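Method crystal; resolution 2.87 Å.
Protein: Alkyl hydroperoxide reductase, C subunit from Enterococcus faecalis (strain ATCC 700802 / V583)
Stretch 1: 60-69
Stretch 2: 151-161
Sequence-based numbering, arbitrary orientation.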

# COMPACT_ATOMS: atom_id res chain seq x y z
N THR A 60 45.01 18.15 20.32
CA THR A 60 44.93 18.69 21.67
C THR A 60 43.91 17.91 22.51
O THR A 60 44.15 17.65 23.69
N GLU A 61 42.79 17.55 21.90
CA GLU A 61 41.76 16.76 22.58
C GLU A 61 42.25 15.34 22.85
O GLU A 61 42.04 14.81 23.94
N LEU A 62 42.89 14.73 21.86
CA LEU A 62 43.43 13.37 21.99
C LEU A 62 44.60 13.34 22.98
O LEU A 62 44.74 12.38 23.75
N GLY A 63 45.44 14.37 22.94
CA GLY A 63 46.57 14.50 23.86
C GLY A 63 46.16 14.70 25.31
O GLY A 63 46.84 14.23 26.22
N ASP A 64 45.04 15.39 25.53
CA ASP A 64 44.50 15.57 26.88
C ASP A 64 43.80 14.31 27.38
O ASP A 64 43.74 14.07 28.59
N MET A 65 43.25 13.51 26.47
CA MET A 65 42.70 12.20 26.84
C MET A 65 43.81 11.22 27.21
O MET A 65 43.60 10.33 28.03
N GLN A 66 44.99 11.38 26.61
CA GLN A 66 46.14 10.55 26.95
C GLN A 66 46.65 10.84 28.37
O GLN A 66 46.98 9.91 29.10
N GLU A 67 46.70 12.11 28.75
CA GLU A 67 47.12 12.50 30.10
C GLU A 67 46.26 11.84 31.18
O GLU A 67 46.78 11.46 32.23
N HIS A 68 44.96 11.72 30.92
CA HIS A 68 44.03 11.13 31.89
C HIS A 68 43.78 9.64 31.63
O HIS A 68 42.91 9.05 32.26
N TYR A 69 44.53 9.05 30.71
CA TYR A 69 44.31 7.65 30.33
C TYR A 69 44.74 6.69 31.43
O TYR A 69 44.09 5.67 31.65
N GLY A 151 34.79 22.68 15.98
CA GLY A 151 35.27 23.94 16.54
C GLY A 151 35.04 24.11 18.04
O GLY A 151 35.76 24.88 18.69
N ILE A 152 34.05 23.41 18.59
CA ILE A 152 33.79 23.45 20.03
C ILE A 152 34.54 22.30 20.71
O ILE A 152 34.07 21.16 20.73
N GLY A 153 35.71 22.62 21.28
CA GLY A 153 36.57 21.63 21.92
C GLY A 153 36.04 21.08 23.24
O GLY A 153 35.17 21.69 23.87
N ARG A 154 36.58 19.94 23.65
CA ARG A 154 36.11 19.23 24.85
C ARG A 154 37.05 19.39 26.04
O ARG A 154 38.16 19.92 25.90
N ASN A 155 36.59 18.93 27.20
CA ASN A 155 37.36 18.93 28.43
C ASN A 155 37.46 17.51 29.00
O ASN A 155 36.46 16.94 29.44
N ALA A 156 38.67 16.95 28.98
CA ALA A 156 38.92 15.59 29.44
C ALA A 156 38.57 15.38 30.92
O ALA A 156 38.09 14.31 31.29
N GLU A 157 38.80 16.40 31.74
CA GLU A 157 38.52 16.31 33.18
C GLU A 157 37.04 16.07 33.46
O GLU A 157 36.68 15.22 34.26
N GLU A 158 36.19 16.84 32.78
CA GLU A 158 34.74 16.67 32.89
C GLU A 158 34.32 15.28 32.44
O GLU A 158 33.46 14.65 33.06
N LEU A 159 34.93 14.80 31.36
CA LEU A 159 34.63 13.48 30.81
C LEU A 159 35.04 12.35 31.77
O LEU A 159 34.43 11.28 31.77
N VAL A 160 36.08 12.59 32.57
CA VAL A 160 36.47 11.66 33.62
C VAL A 160 35.48 11.75 34.79
O VAL A 160 35.12 10.72 35.38
N ARG A 161 35.06 12.96 35.13
CA ARG A 161 34.10 13.17 36.22
C ARG A 161 32.79 12.42 35.97
O ARG A 161 32.28 11.76 36.87

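Residues 60-67 of stretch 1 form a helix that meets the loop and first helical turns of stretch 2, the two axes passing 9.8 Å apart at 49°. Contact begins at Glu-61, whose side chain (chi1 m, chi2 t) points toward the loop and is buried there. A buried carboxylate needs donors, and Arg-154 supplies three: its backbone N gives a hydrogen bond to Glu-61 OE2 at 2.7 Å, its NH1 forms a salt bridge with OE1 at 2.9 Å, and its NE reaches OE2 weakly at 3.3 Å. Leu-62 points away. About one turn after Glu-61, Asp-64 (chi1 m) also points toward stretch 2: its O lies 3.6 Å from Ala-156 CB, an approach the small methyl permits, and its CB lies 4.2 Å from the same atom. Met-65 (m, m, m) leaves its helix sideways, but its flexible chain bends inward, bringing SD to 3.9 Å from Leu-159 CD2 and 4.1 Å from Ala-156 CB, an apolar patch. His-68, the first residue past the helix, points toward stretch 2 with chi1 m. Its ND1 donates to Asp-64 O at 2.7 Å, fixing the ring, while CB packs 4.0 Å from Val-160 CG2. Imidazole suits this boundary: NE2 lies 3.5 Å from Glu-157 CG and binds a water at 2.7 Å, which in turn donates to Glu-157 OE2 at 2.9 Å. Tyr-69 points away, ending the contact.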

# COMPACT_ATOMS: atom_id res chain seq x y z
CB THR A 60 44.54 20.18 21.66
OG1 THR A 60 45.29 20.87 20.66
CG2 THR A 60 44.80 20.83 23.02
CB GLU A 61 40.49 16.71 21.74
CG GLU A 61 39.81 18.06 21.56
CD GLU A 61 38.41 17.94 21.00
OE1 GLU A 61 38.22 17.23 19.99
OE2 GLU A 61 37.48 18.55 21.56
CB LEU A 62 43.90 12.83 20.63
CG LEU A 62 42.88 12.25 19.64
CD1 LEU A 62 42.17 11.03 20.20
CD2 LEU A 62 41.86 13.29 19.19
CB ASP A 64 43.55 16.78 26.94
CG ASP A 64 44.29 18.10 27.05
OD1 ASP A 64 45.22 18.21 27.88
OD2 ASP A 64 43.94 19.05 26.31
CB MET A 65 41.85 11.62 25.70
CG MET A 65 40.46 12.22 25.60
SD MET A 65 39.43 11.83 27.03
CE MET A 65 39.02 10.12 26.72
CB GLN A 66 47.28 10.75 25.93
CG GLN A 66 48.55 9.97 26.24
CD GLN A 66 48.30 8.50 26.53
OE1 GLN A 66 47.51 7.85 25.85
NE2 GLN A 66 48.97 7.98 27.55
CB GLU A 67 47.07 14.02 30.26
CG GLU A 67 48.14 14.76 29.49
CD GLU A 67 48.04 16.27 29.65
OE1 GLU A 67 47.94 16.74 30.81
OE2 GLU A 67 48.07 16.98 28.63
CB HIS A 68 42.71 11.89 31.86
CG HIS A 68 42.84 13.35 32.15
ND1 HIS A 68 43.24 14.26 31.19
CD2 HIS A 68 42.62 14.06 33.28
CE1 HIS A 68 43.26 15.47 31.72
NE2 HIS A 68 42.89 15.38 32.99
CB TYR A 69 45.06 7.32 29.03
CG TYR A 69 44.88 5.89 28.56
CD1 TYR A 69 43.62 5.32 28.44
CD2 TYR A 69 45.99 5.11 28.23
CE1 TYR A 69 43.46 4.01 28.01
CE2 TYR A 69 45.84 3.80 27.80
CZ TYR A 69 44.58 3.26 27.69
OH TYR A 69 44.43 1.96 27.27
CB ILE A 152 32.28 23.37 20.34
CG1 ILE A 152 31.55 24.54 19.68
CG2 ILE A 152 32.04 23.37 21.84
CD1 ILE A 152 30.04 24.39 19.62
CB ARG A 154 35.93 17.74 24.53
CG ARG A 154 34.59 17.41 23.89
CD ARG A 154 34.60 16.04 23.23
NE ARG A 154 35.40 16.03 22.01
CZ ARG A 154 35.53 14.98 21.20
NH1 ARG A 154 36.29 15.08 20.11
NH2 ARG A 154 34.92 13.83 21.46
CB ASN A 155 36.72 19.87 29.46
CG ASN A 155 37.50 19.95 30.76
OD1 ASN A 155 38.71 19.75 30.79
ND2 ASN A 155 36.81 20.27 31.85
CB ALA A 156 40.37 15.21 29.20
CB GLU A 157 38.98 17.59 33.89
CG GLU A 157 40.50 17.76 33.94
CD GLU A 157 40.93 19.02 34.67
OE1 GLU A 157 40.07 19.88 34.96
OE2 GLU A 157 42.14 19.15 34.96
CB GLU A 158 34.02 17.74 32.06
CG GLU A 158 32.50 17.60 31.99
CD GLU A 158 31.81 17.72 33.33
OE1 GLU A 158 32.42 18.20 34.31
OE2 GLU A 158 30.62 17.33 33.41
CB LEU A 159 35.30 13.30 29.45
CG LEU A 159 34.93 12.06 28.63
CD1 LEU A 159 33.42 11.86 28.55
CD2 LEU A 159 35.52 12.18 27.23
CB VAL A 160 37.90 11.92 34.12
CG1 VAL A 160 38.22 11.05 35.34
CG2 VAL A 160 38.91 11.64 33.01
CB ARG A 161 33.80 14.66 36.41
CG ARG A 161 33.03 14.96 37.70
CD ARG A 161 32.48 16.37 37.72
NE ARG A 161 31.44 16.58 36.72
CZ ARG A 161 30.18 16.14 36.81
NH1 ARG A 161 29.78 15.44 37.87
NH2 ARG A 161 29.33 16.39 35.83
O HOH W 1 44.31 17.42 33.97